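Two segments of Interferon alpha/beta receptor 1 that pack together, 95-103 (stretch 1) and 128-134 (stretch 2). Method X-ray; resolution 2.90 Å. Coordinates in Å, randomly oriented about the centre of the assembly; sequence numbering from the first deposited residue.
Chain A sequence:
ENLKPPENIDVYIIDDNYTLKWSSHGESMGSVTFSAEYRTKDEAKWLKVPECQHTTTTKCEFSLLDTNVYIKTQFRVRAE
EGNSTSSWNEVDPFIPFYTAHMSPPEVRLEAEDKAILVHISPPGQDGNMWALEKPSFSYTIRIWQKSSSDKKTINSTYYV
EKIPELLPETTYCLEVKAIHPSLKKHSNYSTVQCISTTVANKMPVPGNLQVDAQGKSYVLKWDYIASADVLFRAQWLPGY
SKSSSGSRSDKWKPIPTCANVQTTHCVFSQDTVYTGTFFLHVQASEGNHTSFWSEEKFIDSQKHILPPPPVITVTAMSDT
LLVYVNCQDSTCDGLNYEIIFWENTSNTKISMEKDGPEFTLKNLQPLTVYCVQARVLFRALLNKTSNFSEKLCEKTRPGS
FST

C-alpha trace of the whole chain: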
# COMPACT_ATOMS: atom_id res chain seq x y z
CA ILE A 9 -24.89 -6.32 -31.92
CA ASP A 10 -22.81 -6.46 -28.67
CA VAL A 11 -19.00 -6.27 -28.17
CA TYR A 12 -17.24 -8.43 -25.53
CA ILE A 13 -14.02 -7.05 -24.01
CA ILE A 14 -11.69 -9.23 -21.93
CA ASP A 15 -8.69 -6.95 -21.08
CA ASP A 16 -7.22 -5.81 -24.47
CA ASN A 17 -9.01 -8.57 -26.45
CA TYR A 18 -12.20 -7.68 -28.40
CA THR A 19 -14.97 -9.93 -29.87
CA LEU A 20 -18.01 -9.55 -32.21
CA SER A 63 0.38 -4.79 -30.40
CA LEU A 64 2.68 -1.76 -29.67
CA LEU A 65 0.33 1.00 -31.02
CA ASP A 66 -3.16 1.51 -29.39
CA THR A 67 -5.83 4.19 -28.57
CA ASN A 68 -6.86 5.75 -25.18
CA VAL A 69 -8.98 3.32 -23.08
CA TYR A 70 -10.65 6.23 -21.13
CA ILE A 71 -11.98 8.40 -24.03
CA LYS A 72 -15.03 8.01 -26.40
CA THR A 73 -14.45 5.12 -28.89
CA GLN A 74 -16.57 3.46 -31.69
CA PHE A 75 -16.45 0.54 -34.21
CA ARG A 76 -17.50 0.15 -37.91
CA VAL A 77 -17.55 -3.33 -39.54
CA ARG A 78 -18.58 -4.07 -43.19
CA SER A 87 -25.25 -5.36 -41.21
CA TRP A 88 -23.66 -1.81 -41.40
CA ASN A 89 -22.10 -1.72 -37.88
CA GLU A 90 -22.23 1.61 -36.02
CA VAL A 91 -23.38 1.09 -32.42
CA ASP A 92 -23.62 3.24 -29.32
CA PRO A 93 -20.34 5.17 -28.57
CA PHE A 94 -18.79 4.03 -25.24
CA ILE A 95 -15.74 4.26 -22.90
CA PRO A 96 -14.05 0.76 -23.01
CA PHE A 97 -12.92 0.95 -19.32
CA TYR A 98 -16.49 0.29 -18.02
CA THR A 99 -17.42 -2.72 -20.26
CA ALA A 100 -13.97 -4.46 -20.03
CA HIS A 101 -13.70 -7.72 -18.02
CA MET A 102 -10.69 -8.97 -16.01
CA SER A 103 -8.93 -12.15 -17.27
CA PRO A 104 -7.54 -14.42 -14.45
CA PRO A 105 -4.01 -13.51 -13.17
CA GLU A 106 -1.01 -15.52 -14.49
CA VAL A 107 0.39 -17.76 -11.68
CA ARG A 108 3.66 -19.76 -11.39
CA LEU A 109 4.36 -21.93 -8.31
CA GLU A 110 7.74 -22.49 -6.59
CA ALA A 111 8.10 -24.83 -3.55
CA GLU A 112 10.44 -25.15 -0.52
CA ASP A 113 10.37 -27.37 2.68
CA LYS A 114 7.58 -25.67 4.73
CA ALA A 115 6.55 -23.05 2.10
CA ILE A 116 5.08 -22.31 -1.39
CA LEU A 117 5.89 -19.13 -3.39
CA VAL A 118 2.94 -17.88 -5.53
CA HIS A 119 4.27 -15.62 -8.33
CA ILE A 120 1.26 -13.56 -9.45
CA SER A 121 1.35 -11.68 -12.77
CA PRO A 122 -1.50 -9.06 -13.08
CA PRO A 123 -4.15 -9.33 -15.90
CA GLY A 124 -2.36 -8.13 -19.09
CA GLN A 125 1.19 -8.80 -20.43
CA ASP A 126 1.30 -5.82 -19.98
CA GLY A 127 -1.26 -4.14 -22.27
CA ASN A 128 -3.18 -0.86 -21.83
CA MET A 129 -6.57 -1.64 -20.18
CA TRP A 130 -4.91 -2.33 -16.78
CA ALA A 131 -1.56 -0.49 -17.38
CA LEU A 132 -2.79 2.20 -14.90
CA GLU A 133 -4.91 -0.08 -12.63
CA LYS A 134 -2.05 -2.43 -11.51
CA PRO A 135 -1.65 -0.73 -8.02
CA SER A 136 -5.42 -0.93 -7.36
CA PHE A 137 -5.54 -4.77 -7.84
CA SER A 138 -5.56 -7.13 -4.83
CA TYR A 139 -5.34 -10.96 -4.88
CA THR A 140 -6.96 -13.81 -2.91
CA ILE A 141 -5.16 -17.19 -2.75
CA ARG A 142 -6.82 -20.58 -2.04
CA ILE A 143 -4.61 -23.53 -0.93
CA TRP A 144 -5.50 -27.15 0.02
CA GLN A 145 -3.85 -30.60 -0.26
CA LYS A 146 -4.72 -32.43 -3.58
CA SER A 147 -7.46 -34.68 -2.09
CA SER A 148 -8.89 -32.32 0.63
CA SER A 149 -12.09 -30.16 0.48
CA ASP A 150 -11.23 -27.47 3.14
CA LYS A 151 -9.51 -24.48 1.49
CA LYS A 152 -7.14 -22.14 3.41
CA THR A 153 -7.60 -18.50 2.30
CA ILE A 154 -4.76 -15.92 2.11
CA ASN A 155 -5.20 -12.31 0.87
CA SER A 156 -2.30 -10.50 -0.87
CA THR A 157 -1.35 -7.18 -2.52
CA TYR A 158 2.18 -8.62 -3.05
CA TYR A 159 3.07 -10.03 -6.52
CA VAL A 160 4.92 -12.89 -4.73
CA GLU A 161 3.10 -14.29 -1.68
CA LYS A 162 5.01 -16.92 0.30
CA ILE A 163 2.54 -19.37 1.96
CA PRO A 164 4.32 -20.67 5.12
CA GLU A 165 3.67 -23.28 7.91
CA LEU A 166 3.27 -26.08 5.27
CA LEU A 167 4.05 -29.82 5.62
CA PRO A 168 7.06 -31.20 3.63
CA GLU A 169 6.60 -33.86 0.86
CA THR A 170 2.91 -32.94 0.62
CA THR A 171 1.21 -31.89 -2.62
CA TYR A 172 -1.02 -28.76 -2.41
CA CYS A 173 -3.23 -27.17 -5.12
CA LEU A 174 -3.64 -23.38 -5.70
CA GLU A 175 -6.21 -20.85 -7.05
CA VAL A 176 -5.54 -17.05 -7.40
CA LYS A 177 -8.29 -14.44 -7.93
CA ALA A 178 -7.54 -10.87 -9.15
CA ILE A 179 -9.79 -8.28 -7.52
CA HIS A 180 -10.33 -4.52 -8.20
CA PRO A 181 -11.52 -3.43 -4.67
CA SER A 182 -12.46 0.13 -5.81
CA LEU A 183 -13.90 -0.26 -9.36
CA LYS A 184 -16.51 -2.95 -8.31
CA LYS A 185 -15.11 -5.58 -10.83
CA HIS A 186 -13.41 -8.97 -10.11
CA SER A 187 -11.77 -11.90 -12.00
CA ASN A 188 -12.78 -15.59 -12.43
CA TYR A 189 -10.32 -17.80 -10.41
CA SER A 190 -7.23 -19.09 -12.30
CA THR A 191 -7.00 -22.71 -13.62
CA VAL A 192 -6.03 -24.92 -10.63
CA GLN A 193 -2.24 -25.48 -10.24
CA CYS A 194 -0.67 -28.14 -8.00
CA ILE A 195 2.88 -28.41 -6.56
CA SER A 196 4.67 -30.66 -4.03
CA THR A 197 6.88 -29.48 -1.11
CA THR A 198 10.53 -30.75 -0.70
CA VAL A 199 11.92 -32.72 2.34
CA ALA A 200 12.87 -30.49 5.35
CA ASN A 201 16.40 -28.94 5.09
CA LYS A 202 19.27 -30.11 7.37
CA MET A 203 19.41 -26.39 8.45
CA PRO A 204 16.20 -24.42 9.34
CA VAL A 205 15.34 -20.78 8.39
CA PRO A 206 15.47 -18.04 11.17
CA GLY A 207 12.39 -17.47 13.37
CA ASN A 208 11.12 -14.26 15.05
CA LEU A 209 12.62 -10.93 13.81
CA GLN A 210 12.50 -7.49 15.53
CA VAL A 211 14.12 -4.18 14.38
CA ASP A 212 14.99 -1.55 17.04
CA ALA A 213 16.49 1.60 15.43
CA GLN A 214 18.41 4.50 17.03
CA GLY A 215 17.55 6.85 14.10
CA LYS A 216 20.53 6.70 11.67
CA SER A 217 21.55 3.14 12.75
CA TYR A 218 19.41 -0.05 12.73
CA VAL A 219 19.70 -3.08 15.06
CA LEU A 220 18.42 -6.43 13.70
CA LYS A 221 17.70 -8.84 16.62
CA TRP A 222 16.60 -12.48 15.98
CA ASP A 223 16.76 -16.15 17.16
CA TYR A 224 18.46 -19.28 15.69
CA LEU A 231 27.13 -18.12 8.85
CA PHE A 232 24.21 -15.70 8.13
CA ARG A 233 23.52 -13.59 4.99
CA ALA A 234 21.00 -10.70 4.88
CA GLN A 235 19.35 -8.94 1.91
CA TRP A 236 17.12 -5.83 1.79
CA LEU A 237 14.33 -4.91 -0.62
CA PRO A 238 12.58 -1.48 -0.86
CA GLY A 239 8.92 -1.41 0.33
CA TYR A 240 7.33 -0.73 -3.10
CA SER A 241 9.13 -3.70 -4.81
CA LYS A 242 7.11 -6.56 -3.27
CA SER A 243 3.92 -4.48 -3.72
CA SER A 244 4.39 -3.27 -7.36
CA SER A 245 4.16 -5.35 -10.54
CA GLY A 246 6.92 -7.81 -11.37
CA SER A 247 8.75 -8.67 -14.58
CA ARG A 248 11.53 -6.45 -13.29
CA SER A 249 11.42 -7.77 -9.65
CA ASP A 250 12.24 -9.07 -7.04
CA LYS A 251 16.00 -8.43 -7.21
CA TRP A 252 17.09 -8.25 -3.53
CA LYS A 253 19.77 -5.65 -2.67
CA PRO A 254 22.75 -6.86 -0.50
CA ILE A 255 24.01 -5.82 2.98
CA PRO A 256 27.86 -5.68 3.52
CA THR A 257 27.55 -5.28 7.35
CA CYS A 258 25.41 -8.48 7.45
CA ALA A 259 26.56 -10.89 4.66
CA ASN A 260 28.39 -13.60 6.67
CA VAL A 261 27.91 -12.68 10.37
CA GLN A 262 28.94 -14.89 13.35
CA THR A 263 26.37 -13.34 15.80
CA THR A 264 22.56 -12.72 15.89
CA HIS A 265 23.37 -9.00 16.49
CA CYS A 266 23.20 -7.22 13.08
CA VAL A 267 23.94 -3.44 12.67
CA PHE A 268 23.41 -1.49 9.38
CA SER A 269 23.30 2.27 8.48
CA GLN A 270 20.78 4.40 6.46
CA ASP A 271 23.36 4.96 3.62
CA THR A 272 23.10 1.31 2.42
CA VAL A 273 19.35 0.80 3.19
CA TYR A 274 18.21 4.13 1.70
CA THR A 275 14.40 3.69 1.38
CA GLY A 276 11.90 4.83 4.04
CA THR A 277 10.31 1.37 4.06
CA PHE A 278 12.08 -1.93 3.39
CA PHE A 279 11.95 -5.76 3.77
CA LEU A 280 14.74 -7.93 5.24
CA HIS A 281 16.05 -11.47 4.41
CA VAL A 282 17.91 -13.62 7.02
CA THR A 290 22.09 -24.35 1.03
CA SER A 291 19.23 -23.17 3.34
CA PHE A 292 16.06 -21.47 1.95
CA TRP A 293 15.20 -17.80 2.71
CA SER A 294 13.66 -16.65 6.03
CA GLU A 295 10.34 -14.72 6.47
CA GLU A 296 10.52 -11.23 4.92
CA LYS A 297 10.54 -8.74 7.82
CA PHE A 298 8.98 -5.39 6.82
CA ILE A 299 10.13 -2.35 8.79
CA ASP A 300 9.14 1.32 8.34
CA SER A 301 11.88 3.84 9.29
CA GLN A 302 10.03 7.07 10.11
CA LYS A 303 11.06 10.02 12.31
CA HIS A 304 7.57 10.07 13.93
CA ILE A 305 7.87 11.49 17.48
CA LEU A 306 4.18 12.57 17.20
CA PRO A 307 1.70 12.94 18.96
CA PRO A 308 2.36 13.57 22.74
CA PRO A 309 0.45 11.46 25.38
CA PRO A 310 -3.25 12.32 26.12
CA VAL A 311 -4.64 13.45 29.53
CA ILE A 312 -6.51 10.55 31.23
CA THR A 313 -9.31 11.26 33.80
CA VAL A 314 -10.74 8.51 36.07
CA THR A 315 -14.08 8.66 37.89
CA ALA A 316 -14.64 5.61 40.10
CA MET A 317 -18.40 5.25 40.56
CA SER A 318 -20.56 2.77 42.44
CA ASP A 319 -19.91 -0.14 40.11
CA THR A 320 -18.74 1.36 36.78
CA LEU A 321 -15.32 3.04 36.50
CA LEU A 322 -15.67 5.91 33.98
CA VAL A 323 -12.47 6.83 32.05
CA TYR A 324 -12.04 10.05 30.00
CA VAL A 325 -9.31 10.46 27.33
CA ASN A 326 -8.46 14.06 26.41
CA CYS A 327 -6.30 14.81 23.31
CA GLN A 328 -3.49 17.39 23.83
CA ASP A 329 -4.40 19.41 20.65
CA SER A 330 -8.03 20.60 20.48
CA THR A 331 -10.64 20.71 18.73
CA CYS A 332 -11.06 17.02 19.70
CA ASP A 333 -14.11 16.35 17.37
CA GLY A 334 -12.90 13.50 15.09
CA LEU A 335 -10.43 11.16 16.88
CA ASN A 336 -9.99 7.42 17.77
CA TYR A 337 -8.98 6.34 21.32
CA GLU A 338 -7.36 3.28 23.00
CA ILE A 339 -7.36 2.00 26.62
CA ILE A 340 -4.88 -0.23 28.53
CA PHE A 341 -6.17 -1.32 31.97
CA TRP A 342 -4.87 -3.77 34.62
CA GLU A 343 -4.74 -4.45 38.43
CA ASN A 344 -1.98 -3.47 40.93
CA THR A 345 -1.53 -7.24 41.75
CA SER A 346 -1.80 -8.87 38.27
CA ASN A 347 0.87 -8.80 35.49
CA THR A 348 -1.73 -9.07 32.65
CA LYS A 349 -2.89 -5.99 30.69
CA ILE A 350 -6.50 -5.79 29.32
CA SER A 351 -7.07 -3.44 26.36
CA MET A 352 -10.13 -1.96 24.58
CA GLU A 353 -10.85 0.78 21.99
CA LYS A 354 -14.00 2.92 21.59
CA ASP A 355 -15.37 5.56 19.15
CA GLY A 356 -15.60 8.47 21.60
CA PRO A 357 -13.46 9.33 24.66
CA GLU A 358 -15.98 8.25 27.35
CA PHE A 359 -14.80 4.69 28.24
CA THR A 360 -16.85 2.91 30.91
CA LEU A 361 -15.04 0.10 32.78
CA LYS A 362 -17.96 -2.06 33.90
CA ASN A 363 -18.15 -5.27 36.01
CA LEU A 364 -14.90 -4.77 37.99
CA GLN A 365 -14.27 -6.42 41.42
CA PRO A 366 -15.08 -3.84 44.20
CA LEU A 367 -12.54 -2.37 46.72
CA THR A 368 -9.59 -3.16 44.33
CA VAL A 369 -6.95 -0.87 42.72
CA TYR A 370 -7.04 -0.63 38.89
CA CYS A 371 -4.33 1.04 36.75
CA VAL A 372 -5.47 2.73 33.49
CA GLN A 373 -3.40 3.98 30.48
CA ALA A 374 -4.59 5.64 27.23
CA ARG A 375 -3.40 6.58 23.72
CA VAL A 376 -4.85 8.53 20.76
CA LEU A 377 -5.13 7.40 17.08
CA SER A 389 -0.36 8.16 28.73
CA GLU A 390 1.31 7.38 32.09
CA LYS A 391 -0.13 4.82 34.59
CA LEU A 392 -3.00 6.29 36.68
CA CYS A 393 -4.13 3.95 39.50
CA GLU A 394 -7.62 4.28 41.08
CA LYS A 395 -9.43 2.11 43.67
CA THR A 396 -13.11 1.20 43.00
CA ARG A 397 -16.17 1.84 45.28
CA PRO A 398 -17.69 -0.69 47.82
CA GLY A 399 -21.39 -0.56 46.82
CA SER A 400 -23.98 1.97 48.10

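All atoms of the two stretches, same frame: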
# COMPACT_ATOMS: atom_id res chain seq x y z
N ILE A 95 -17.08 4.23 -23.49
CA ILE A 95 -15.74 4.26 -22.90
C ILE A 95 -15.39 2.78 -22.58
O ILE A 95 -16.07 2.17 -21.76
CB ILE A 95 -15.67 5.18 -21.64
CG1 ILE A 95 -16.05 6.63 -21.97
CG2 ILE A 95 -14.28 5.12 -20.99
CD1 ILE A 95 -17.40 7.05 -21.41
N PRO A 96 -14.36 2.19 -23.24
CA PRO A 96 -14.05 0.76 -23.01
C PRO A 96 -13.74 0.30 -21.58
O PRO A 96 -13.94 -0.87 -21.28
CB PRO A 96 -12.91 0.47 -23.99
CG PRO A 96 -12.34 1.80 -24.35
CD PRO A 96 -13.48 2.76 -24.29
N PHE A 97 -13.28 1.22 -20.71
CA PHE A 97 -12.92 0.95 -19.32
C PHE A 97 -14.07 0.48 -18.41
O PHE A 97 -13.81 -0.11 -17.36
CB PHE A 97 -12.18 2.18 -18.73
CG PHE A 97 -11.67 2.06 -17.31
CD1 PHE A 97 -10.80 1.04 -16.94
CD2 PHE A 97 -12.02 3.00 -16.35
CE1 PHE A 97 -10.33 0.94 -15.63
CE2 PHE A 97 -11.53 2.92 -15.05
CZ PHE A 97 -10.69 1.88 -14.70
N TYR A 98 -15.34 0.71 -18.81
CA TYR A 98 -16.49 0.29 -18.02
C TYR A 98 -17.01 -1.11 -18.42
O TYR A 98 -17.48 -1.86 -17.57
CB TYR A 98 -17.64 1.32 -18.08
CG TYR A 98 -17.30 2.70 -17.55
CD1 TYR A 98 -17.10 2.91 -16.18
CD2 TYR A 98 -17.28 3.81 -18.39
CE1 TYR A 98 -16.82 4.18 -15.68
CE2 TYR A 98 -17.02 5.09 -17.89
CZ TYR A 98 -16.80 5.27 -16.53
OH TYR A 98 -16.53 6.53 -16.04
N THR A 99 -16.94 -1.44 -19.72
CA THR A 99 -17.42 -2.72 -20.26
C THR A 99 -16.37 -3.84 -20.26
O THR A 99 -16.72 -5.01 -20.47
CB THR A 99 -18.06 -2.54 -21.64
OG1 THR A 99 -17.18 -1.80 -22.49
CG2 THR A 99 -19.43 -1.86 -21.58
N ALA A 100 -15.08 -3.50 -20.03
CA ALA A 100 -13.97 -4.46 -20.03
C ALA A 100 -13.94 -5.37 -18.80
O ALA A 100 -14.05 -4.90 -17.67
CB ALA A 100 -12.64 -3.75 -20.19
N HIS A 101 -13.78 -6.68 -19.04
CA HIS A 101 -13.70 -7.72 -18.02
C HIS A 101 -12.24 -8.00 -17.67
O HIS A 101 -11.34 -7.69 -18.46
CB HIS A 101 -14.35 -9.02 -18.52
CG HIS A 101 -15.83 -8.96 -18.63
ND1 HIS A 101 -16.65 -9.46 -17.64
CD2 HIS A 101 -16.61 -8.46 -19.63
CE1 HIS A 101 -17.89 -9.26 -18.06
NE2 HIS A 101 -17.91 -8.66 -19.25
N MET A 102 -12.02 -8.61 -16.50
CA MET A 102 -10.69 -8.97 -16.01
C MET A 102 -10.41 -10.46 -16.23
O MET A 102 -11.11 -11.31 -15.67
CB MET A 102 -10.57 -8.65 -14.53
CG MET A 102 -10.14 -7.26 -14.25
SD MET A 102 -10.44 -6.85 -12.53
CE MET A 102 -9.24 -7.85 -11.74
N SER A 103 -9.36 -10.77 -17.02
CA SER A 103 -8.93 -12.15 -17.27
C SER A 103 -8.23 -12.66 -16.00
O SER A 103 -7.73 -11.83 -15.26
CB SER A 103 -8.00 -12.23 -18.47
OG SER A 103 -6.76 -11.59 -18.19
N ASN A 128 -2.77 -2.23 -22.13
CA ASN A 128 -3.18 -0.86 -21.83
C ASN A 128 -4.39 -0.70 -20.92
O ASN A 128 -4.45 0.27 -20.16
CB ASN A 128 -3.30 -0.01 -23.09
CG ASN A 128 -2.28 1.11 -23.13
OD1 ASN A 128 -2.28 2.02 -22.28
ND2 ASN A 128 -1.36 1.05 -24.07
N MET A 129 -5.34 -1.64 -20.99
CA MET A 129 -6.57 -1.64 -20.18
C MET A 129 -6.28 -1.56 -18.67
O MET A 129 -6.96 -0.82 -17.96
CB MET A 129 -7.43 -2.86 -20.50
CG MET A 129 -8.87 -2.76 -19.99
SD MET A 129 -9.81 -1.38 -20.69
CE MET A 129 -10.06 -1.95 -22.36
N TRP A 130 -5.26 -2.29 -18.20
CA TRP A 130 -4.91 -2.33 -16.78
C TRP A 130 -3.56 -1.69 -16.43
O TRP A 130 -3.20 -1.61 -15.25
CB TRP A 130 -5.07 -3.76 -16.23
CG TRP A 130 -6.35 -4.40 -16.66
CD1 TRP A 130 -6.49 -5.38 -17.60
CD2 TRP A 130 -7.68 -4.01 -16.28
NE1 TRP A 130 -7.83 -5.67 -17.78
CE2 TRP A 130 -8.58 -4.84 -16.99
CE3 TRP A 130 -8.20 -3.06 -15.39
CZ2 TRP A 130 -9.96 -4.74 -16.84
CZ3 TRP A 130 -9.57 -2.97 -15.23
CH2 TRP A 130 -10.44 -3.81 -15.94
N ALA A 131 -2.85 -1.17 -17.46
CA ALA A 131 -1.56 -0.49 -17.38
C ALA A 131 -1.50 0.62 -16.33
O ALA A 131 -0.40 0.99 -15.90
CB ALA A 131 -1.18 0.06 -18.74
N LEU A 132 -2.67 1.16 -15.92
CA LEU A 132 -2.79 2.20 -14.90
C LEU A 132 -3.63 1.76 -13.71
O LEU A 132 -3.84 2.54 -12.78
CB LEU A 132 -3.36 3.49 -15.50
CG LEU A 132 -2.58 4.14 -16.64
CD1 LEU A 132 -3.33 5.36 -17.17
CD2 LEU A 132 -1.14 4.49 -16.23
N GLU A 133 -4.11 0.49 -13.72
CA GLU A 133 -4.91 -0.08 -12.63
C GLU A 133 -4.14 -1.05 -11.75
O GLU A 133 -4.57 -1.33 -10.63
CB GLU A 133 -6.22 -0.69 -13.15
CG GLU A 133 -7.35 0.31 -13.24
CD GLU A 133 -7.19 1.40 -14.29
OE1 GLU A 133 -7.62 2.54 -14.03
OE2 GLU A 133 -6.62 1.11 -15.37
N LYS A 134 -2.96 -1.52 -12.23
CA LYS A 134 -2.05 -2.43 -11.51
C LYS A 134 -1.95 -2.17 -9.99
O LYS A 134 -2.04 -3.15 -9.24
CB LYS A 134 -0.64 -2.42 -12.12
CG LYS A 134 -0.55 -2.87 -13.57
CD LYS A 134 0.31 -1.91 -14.37
CE LYS A 134 1.73 -2.39 -14.55
NZ LYS A 134 2.53 -1.41 -15.32

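What holds the two stretches together? No hydrogen bond crosses between them, so the contact rests on packing, mostly of side chains; the two stretches together bury 364 Å², counting both sides. The backbones stay well apart: the CA atoms of Phe 97 and Met 129 lie 6.9 Å from each other, and those of Met 102 and Trp 130 lie 8.8 Å apart. Each stretch manages its own polar backbone groups to some extent. In stretch 1, weak bonds run from Tyr 98 N to Ile 95 O and from Ala 100 N to Pro 96 O; in stretch 2, Trp 130 O accepts from both Glu 133 N (2.8 Å) and Lys 134 N (3.0 Å), folding the chain into a compact turn.

How does Trp 130 reach so far across the gap? Its CA-to-CB bond points sideways, but chi1 of -46° (m) and chi2 of 106° bring the end of the indole nearer to stretch 1, where the six-membered ring meets several residues. Met 102 lies over one face: its CG sits 4.0 Å from the centroid of the Trp 130 six-membered ring, 26° off the normal, a CH-pi contact in which a weakly polarised methylene meets the pi cloud. With chi1 near m and chi2 t, the chain extends from CB, and the SD of Met 102 comes 4.8 Å from the same Trp 130 centroid, adding a sulfur-aromatic contact. At the ring edge, where the hydrogens carry slight positive charge, lie two carbonyls: His 101 O is 3.6 Å from Trp 130 CZ2, and Ala 100 O is 4.1 Å from Trp 130 CH2. The imidazole of His 101 takes no part, since its CA-to-CB bond points away.

Why is Met 129 bent? Its CA-to-CB bond also points sideways, and the t, p, p sequence of chi angles curls the flexible thioether so that its end comes nearer to stretch 1. Met 129 SD rests 3.7 Å from Ala 100 CB, whose CA-to-CB bond points toward stretch 2, and 4.1 Å from Phe 97 CA. The terminal methyl continues to Pro 96, with Met 129 CE 4.1 Å from Pro 96 CB. The contacts with Ala 100 and Pro 96 are apolar side-chain packing.

What does Phe 97 contribute from the other side? With chi1 at -177° (t), its ring extends from a sideways CA-to-CB bond until its end comes nearer to stretch 2. Phe 97 CE1 meets Trp 130 CZ3 at 4.0 Å, an oblique approach of two aromatic rings. Farther out, Phe 97 CZ lies 3.2 Å from Glu 133 OE1, a close approach of ring carbon to carboxylate oxygen. Glu 133 points its CA-to-CB bond toward stretch 1, and its chi2 of 68° (p) folds the chain; OE1 is hydrogen-bonded elsewhere in the structure, so this oxygen of a buried residue does not depend on the ring for a partner.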